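Local coordinates for protein N-alpha-acetyltransferase 35, NatC auxiliary subunit (Saccharomyces cerevisiae, PDB 6YGA) that serves as a subunit of the NatC N-terminal acetyltransferase, which acetylates the N-terminal Met of the L-A virus Gag protein, at residues 189-192 / 193-197; 335-338 / 339-343. One frame throughout, in Å; residues are numbered along the deposited sequence.

Interaction 1 of 2, residues 189-192 / 193-197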
ATOM      1  N   ASN B 189     -19.240 -13.383 -23.247  1.00104.19           N
ATOM      2  CA  ASN B 189     -19.898 -12.587 -24.278  1.00 94.07           C
ATOM      3  C   ASN B 189     -18.962 -11.547 -24.884  1.00 85.73           C
ATOM      4  O   ASN B 189     -19.091 -11.224 -26.071  1.00 86.58           O
ATOM      5  CB  ASN B 189     -21.143 -11.910 -23.708  1.00 89.87           C
ATOM      6  CG  ASN B 189     -22.201 -12.904 -23.262  1.00 87.95           C
ATOM      7  OD1 ASN B 189     -22.299 -14.008 -23.795  1.00 87.76           O
ATOM      8  ND2 ASN B 189     -23.007 -12.508 -22.283  1.00 88.14           N
ATOM      9  N   LEU B 190     -18.034 -11.013 -24.103  1.00 78.34           N
ATOM     10  CA  LEU B 190     -17.106 -10.019 -24.629  1.00 74.05           C
ATOM     11  C   LEU B 190     -16.187 -10.673 -25.656  1.00 73.63           C
ATOM     12  O   LEU B 190     -15.626 -11.742 -25.386  1.00 74.55           O
ATOM     13  CB  LEU B 190     -16.293  -9.394 -23.496  1.00 72.77           C
ATOM     14  CG  LEU B 190     -15.643  -8.039 -23.789  1.00 72.98           C
ATOM     15  CD1 LEU B 190     -15.607  -7.172 -22.541  1.00 69.63           C
ATOM     16  CD2 LEU B 190     -14.245  -8.214 -24.353  1.00 75.33           C
ATOM     17  N   PRO B 191     -16.009 -10.074 -26.831  1.00 74.43           N
ATOM     18  CA  PRO B 191     -15.279 -10.750 -27.909  1.00 75.27           C
ATOM     19  C   PRO B 191     -13.799 -10.902 -27.592  1.00 72.32           C
ATOM     20  O   PRO B 191     -13.250 -10.281 -26.679  1.00 72.43           O
ATOM     21  CB  PRO B 191     -15.499  -9.831 -29.115  1.00 76.83           C
ATOM     22  CG  PRO B 191     -15.746  -8.491 -28.519  1.00 76.24           C
ATOM     23  CD  PRO B 191     -16.500  -8.749 -27.245  1.00 74.86           C
ATOM     24  N   GLY B 192     -13.151 -11.757 -28.383  1.00 72.74           N
ATOM     25  CA  GLY B 192     -11.738 -12.023 -28.226  1.00 70.47           C
ATOM     26  C   GLY B 192     -10.870 -10.904 -28.767  1.00 67.52           C
ATOM     27  O   GLY B 192     -11.345  -9.913 -29.322  1.00 68.53           O
ATOM     28  N   GLN B 193      -9.557 -11.083 -28.601  1.00 64.15           N
ATOM     29  CA  GLN B 193      -8.615 -10.030 -28.970  1.00 62.30           C
ATOM     30  C   GLN B 193      -8.652  -9.743 -30.466  1.00 65.70           C
ATOM     31  O   GLN B 193      -8.567  -8.582 -30.883  1.00 66.29           O
ATOM     32  CB  GLN B 193      -7.201 -10.418 -28.539  1.00 59.95           C
ATOM     33  CG  GLN B 193      -6.183  -9.300 -28.681  1.00 59.35           C
ATOM     34  CD  GLN B 193      -4.755  -9.804 -28.630  1.00 58.96           C
ATOM     35  OE1 GLN B 193      -4.406 -10.785 -29.288  1.00 59.86           O
ATOM     36  NE2 GLN B 193      -3.920  -9.135 -27.845  1.00 56.76           N
ATOM     37  N   ASP B 194      -8.780 -10.786 -31.290  1.00 68.38           N
ATOM     38  CA  ASP B 194      -8.761 -10.589 -32.736  1.00 72.99           C
ATOM     39  C   ASP B 194      -9.913  -9.699 -33.189  1.00 73.82           C
ATOM     40  O   ASP B 194      -9.732  -8.825 -34.045  1.00 73.68           O
ATOM     41  CB  ASP B 194      -8.814 -11.940 -33.450  1.00 79.44           C
ATOM     42  CG  ASP B 194      -7.659 -12.845 -33.071  1.00 83.31           C
ATOM     43  OD1 ASP B 194      -6.541 -12.330 -32.853  1.00 83.31           O
ATOM     44  OD2 ASP B 194      -7.867 -14.073 -32.989  1.00 86.36           O
ATOM     45  N   VAL B 195     -11.101  -9.899 -32.615  1.00 74.14           N
ATOM     46  CA  VAL B 195     -12.258  -9.090 -32.992  1.00 74.77           C
ATOM     47  C   VAL B 195     -12.047  -7.635 -32.595  1.00 72.16           C
ATOM     48  O   VAL B 195     -12.365  -6.714 -33.357  1.00 72.79           O
ATOM     49  CB  VAL B 195     -13.538  -9.671 -32.364  1.00 74.30           C
ATOM     50  CG1 VAL B 195     -14.746  -8.814 -32.717  1.00 75.04           C
ATOM     51  CG2 VAL B 195     -13.747 -11.108 -32.823  1.00 75.01           C
ATOM     52  N   VAL B 196     -11.491  -7.405 -31.402  1.00 69.58           N
ATOM     53  CA  VAL B 196     -11.292  -6.042 -30.919  1.00 68.33           C
ATOM     54  C   VAL B 196     -10.273  -5.304 -31.781  1.00 69.48           C
ATOM     55  O   VAL B 196     -10.478  -4.142 -32.149  1.00 69.97           O
ATOM     56  CB  VAL B 196     -10.878  -6.064 -29.436  1.00 64.05           C
ATOM     57  CG1 VAL B 196     -10.612  -4.656 -28.931  1.00 61.45           C
ATOM     58  CG2 VAL B 196     -11.956  -6.739 -28.598  1.00 64.00           C
ATOM     59  N   ILE B 197      -9.163  -5.964 -32.122  1.00 71.23           N
ATOM     60  CA  ILE B 197      -8.143  -5.315 -32.941  1.00 71.95           C
ATOM     61  C   ILE B 197      -8.672  -5.050 -34.344  1.00 75.06           C
ATOM     62  O   ILE B 197      -8.416  -3.989 -34.928  1.00 76.80           O
ATOM     63  CB  ILE B 197      -6.859  -6.163 -32.967  1.00 71.10           C
ATOM     64  CG1 ILE B 197      -6.309  -6.335 -31.554  1.00 69.56           C
ATOM     65  CG2 ILE B 197      -5.804  -5.524 -33.857  1.00 72.06           C
ATOM     66  CD1 ILE B 197      -5.162  -7.308 -31.479  1.00 70.42           C
TER
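P191 and V195 meet through their CB atoms, 3.8 Å from P191 CB to V195 CB. V195 CG1 also reaches the proline CB. V195 has CG1 anti to its backbone N (chi1 178°), which turns this branch back toward the ring. A second apolar touch is longer: P191 CG lies 4.2 Å from V196 CG2, and the two side chains meet at about a right angle. The proline thus rests over two successive residues of the first helical turn.

The polar part is backbone. G192 is the N-cap of helix 193-209. V196 N donates to G192 O over 3.3 Å, and the N-H...O angle is 160°. The bond is long but fairly straight and lies in the carbonyl plane. V196 CG2 sits just as close to G192 O, at 3.3 Å, so the same oxygen is also covered by a methyl.

Q193 points away from the loop overall, though its CB still touches G192 C. Its NE2 is held by D235, while Y157 of helix 142-167 touches Q193 and V196. With no side chain, G192 caps the first turn through its backbone carbonyl, and the proline adds apolar cover.

Interaction 2 of 2, residues 335-338 / 339-343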
ATOM      1  N   ARG B 335       7.118   1.293  -9.535  1.00 40.40           N
ATOM      2  CA  ARG B 335       6.719   1.046 -10.913  1.00 42.06           C
ATOM      3  C   ARG B 335       5.200   1.073 -11.052  1.00 44.15           C
ATOM      4  O   ARG B 335       4.453   0.940 -10.078  1.00 43.58           O
ATOM      5  CB  ARG B 335       7.254  -0.303 -11.398  1.00 40.54           C
ATOM      6  CG  ARG B 335       8.766  -0.375 -11.539  1.00 41.08           C
ATOM      7  CD  ARG B 335       9.258   0.451 -12.718  1.00 42.78           C
ATOM      8  NE  ARG B 335      10.700   0.319 -12.910  1.00 45.38           N
ATOM      9  CZ  ARG B 335      11.378   0.883 -13.906  1.00 48.66           C
ATOM     10  NH1 ARG B 335      10.744   1.622 -14.808  1.00 48.23           N
ATOM     11  NH2 ARG B 335      12.688   0.709 -14.000  1.00 49.85           N
ATOM     12  N   HIS B 336       4.748   1.244 -12.295  1.00 44.15           N
ATOM     13  CA  HIS B 336       3.325   1.205 -12.597  1.00 42.62           C
ATOM     14  C   HIS B 336       2.726  -0.117 -12.127  1.00 42.78           C
ATOM     15  O   HIS B 336       3.379  -1.166 -12.165  1.00 44.87           O
ATOM     16  CB  HIS B 336       3.115   1.396 -14.102  1.00 43.72           C
ATOM     17  CG  HIS B 336       1.705   1.715 -14.486  1.00 48.76           C
ATOM     18  ND1 HIS B 336       0.727   0.750 -14.597  1.00 50.02           N
ATOM     19  CD2 HIS B 336       1.109   2.893 -14.796  1.00 50.75           C
ATOM     20  CE1 HIS B 336      -0.411   1.319 -14.954  1.00 50.92           C
ATOM     21  NE2 HIS B 336      -0.206   2.617 -15.081  1.00 51.19           N
ATOM     22  N   VAL B 337       1.476  -0.062 -11.662  1.00 40.87           N
ATOM     23  CA  VAL B 337       0.862  -1.234 -11.042  1.00 41.48           C
ATOM     24  C   VAL B 337       0.712  -2.371 -12.048  1.00 41.52           C
ATOM     25  O   VAL B 337       0.870  -3.548 -11.699  1.00 42.34           O
ATOM     26  CB  VAL B 337      -0.485  -0.855 -10.391  1.00 43.52           C
ATOM     27  CG1 VAL B 337      -1.456  -0.291 -11.423  1.00 43.56           C
ATOM     28  CG2 VAL B 337      -1.095  -2.051  -9.666  1.00 42.23           C
ATOM     29  N   ILE B 338       0.415  -2.049 -13.311  1.00 39.92           N
ATOM     30  CA  ILE B 338       0.311  -3.087 -14.334  1.00 40.70           C
ATOM     31  C   ILE B 338       1.640  -3.818 -14.476  1.00 42.53           C
ATOM     32  O   ILE B 338       1.689  -5.054 -14.516  1.00 43.83           O
ATOM     33  CB  ILE B 338      -0.145  -2.485 -15.676  1.00 40.73           C
ATOM     34  CG1 ILE B 338      -1.557  -1.900 -15.563  1.00 40.85           C
ATOM     35  CG2 ILE B 338      -0.096  -3.535 -16.773  1.00 38.79           C
ATOM     36  CD1 ILE B 338      -2.635  -2.926 -15.294  1.00 38.70           C
ATOM     37  N   ALA B 339       2.741  -3.065 -14.537  1.00 41.35           N
ATOM     38  CA  ALA B 339       4.054  -3.694 -14.623  1.00 40.54           C
ATOM     39  C   ALA B 339       4.371  -4.483 -13.358  1.00 39.70           C
ATOM     40  O   ALA B 339       5.046  -5.516 -13.417  1.00 39.40           O
ATOM     41  CB  ALA B 339       5.128  -2.639 -14.880  1.00 40.35           C
ATOM     42  N   ARG B 340       3.892  -4.015 -12.204  1.00 38.23           N
ATOM     43  CA  ARG B 340       4.181  -4.717 -10.957  1.00 37.90           C
ATOM     44  C   ARG B 340       3.388  -6.014 -10.851  1.00 41.41           C
ATOM     45  O   ARG B 340       3.871  -6.994 -10.275  1.00 45.11           O
ATOM     46  CB  ARG B 340       3.907  -3.808  -9.761  1.00 36.92           C
ATOM     47  CG  ARG B 340       4.884  -2.651  -9.658  1.00 37.93           C
ATOM     48  CD  ARG B 340       4.852  -1.974  -8.299  1.00 39.04           C
ATOM     49  NE  ARG B 340       3.630  -1.206  -8.081  1.00 41.02           N
ATOM     50  CZ  ARG B 340       2.648  -1.576  -7.264  1.00 41.47           C
ATOM     51  NH1 ARG B 340       2.741  -2.708  -6.580  1.00 39.02           N
ATOM     52  NH2 ARG B 340       1.575  -0.807  -7.127  1.00 41.86           N
ATOM     53  N   ILE B 341       2.166  -6.042 -11.382  1.00 41.99           N
ATOM     54  CA  ILE B 341       1.445  -7.307 -11.472  1.00 43.55           C
ATOM     55  C   ILE B 341       2.081  -8.198 -12.525  1.00 44.17           C
ATOM     56  O   ILE B 341       2.157  -9.422 -12.365  1.00 45.34           O
ATOM     57  CB  ILE B 341      -0.043  -7.060 -11.780  1.00 46.05           C
ATOM     58  CG1 ILE B 341      -0.672  -6.157 -10.721  1.00 47.18           C
ATOM     59  CG2 ILE B 341      -0.799  -8.385 -11.878  1.00 45.98           C
ATOM     60  CD1 ILE B 341      -2.114  -5.779 -11.023  1.00 47.51           C
ATOM     61  N   LEU B 342       2.556  -7.595 -13.615  1.00 44.93           N
ATOM     62  CA  LEU B 342       3.031  -8.371 -14.754  1.00 48.03           C
ATOM     63  C   LEU B 342       4.281  -9.170 -14.405  1.00 49.48           C
ATOM     64  O   LEU B 342       4.423 -10.325 -14.829  1.00 50.35           O
ATOM     65  CB  LEU B 342       3.297  -7.439 -15.937  1.00 50.17           C
ATOM     66  CG  LEU B 342       3.445  -8.110 -17.300  1.00 54.05           C
ATOM     67  CD1 LEU B 342       2.166  -8.844 -17.653  1.00 55.89           C
ATOM     68  CD2 LEU B 342       3.786  -7.077 -18.360  1.00 54.33           C
ATOM     69  N   PHE B 343       5.185  -8.582 -13.617  1.00 46.71           N
ATOM     70  CA  PHE B 343       6.474  -9.223 -13.363  1.00 45.77           C
ATOM     71  C   PHE B 343       6.342 -10.602 -12.723  1.00 44.32           C
ATOM     72  O   PHE B 343       6.895 -11.565 -13.282  1.00 46.21           O
ATOM     73  CB  PHE B 343       7.360  -8.285 -12.535  1.00 44.11           C
ATOM     74  CG  PHE B 343       8.501  -8.981 -11.860  1.00 43.19           C
ATOM     75  CD1 PHE B 343       9.589  -9.438 -12.590  1.00 40.22           C
ATOM     76  CD2 PHE B 343       8.486  -9.182 -10.493  1.00 43.05           C
ATOM     77  CE1 PHE B 343      10.634 -10.083 -11.964  1.00 38.09           C
ATOM     78  CE2 PHE B 343       9.529  -9.824  -9.860  1.00 38.67           C
ATOM     79  CZ  PHE B 343      10.605 -10.276 -10.595  1.00 36.07           C
TER
HETATM   80  O   HOH W   1       2.032   1.614  -8.619  1.00 40.62           O
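R340 folds back along its own helix and reaches R335. R340 NE donates to R335 O over 3.0 Å, with an N-H...O angle of 143°. The oxygen lies in the guanidinium plane, but the donor stands 37° above the carbonyl plane. A bend at chi3 (-71°) swings the guanidinium back over the start of the helix. The aliphatic part of the chain packs too, with R340 CG 3.8 Å from R335 CB. V337 CB and CG2 lie against R340 NH2.

The tight part follows the backbone. R340 N bonds to H336 O at 2.9 Å, and I341 N bonds to V337 O at 2.8 Å. L342 N likewise donates to I338 O. H336 is the N-cap of helix 337-347, within the TPR-like family region of the protein. Its ND1 accepts from I338 N over 3.1 Å, a side-chain capping bond that satisfies an amide of the first turn. The donor is somewhat tilted from the ring plane. I338 and I341 both pack on helix 142-167, and A339 packs on helix 298-311.

The side-chain packing is looser between V337 and I341. They lie side by side, with V337 CG2 4.1 Å from I341 CD1. A single bound water sits at the arginine end. It donates to R335 O and accepts from R340 NH2, 2.9 Å from each, and joins the two beside the direct bond. R340 NH2 also forms a salt bridge with D176, which probably steadies the guanidinium further.

How the interactions relate
Interactions 1 and 2 are both helix starts, at helices 193-209 and 337-347. They do not touch: their centres are 24 Å apart and their nearest atoms about 12 Å. Interaction 1 comes first in the chain and lies at the surface, its centre about 32 Å from the centre of the chain. Interaction 2 is buried, its centre about 8 Å from the centre of the chain. Helix 142-167 borders both, through Y157 at 189-197 and through V162 and L165 at 335-343. The two N-caps differ, since G192 offers a carbonyl and H336 adds its ring nitrogen. Neither contact touches another chain of the complex.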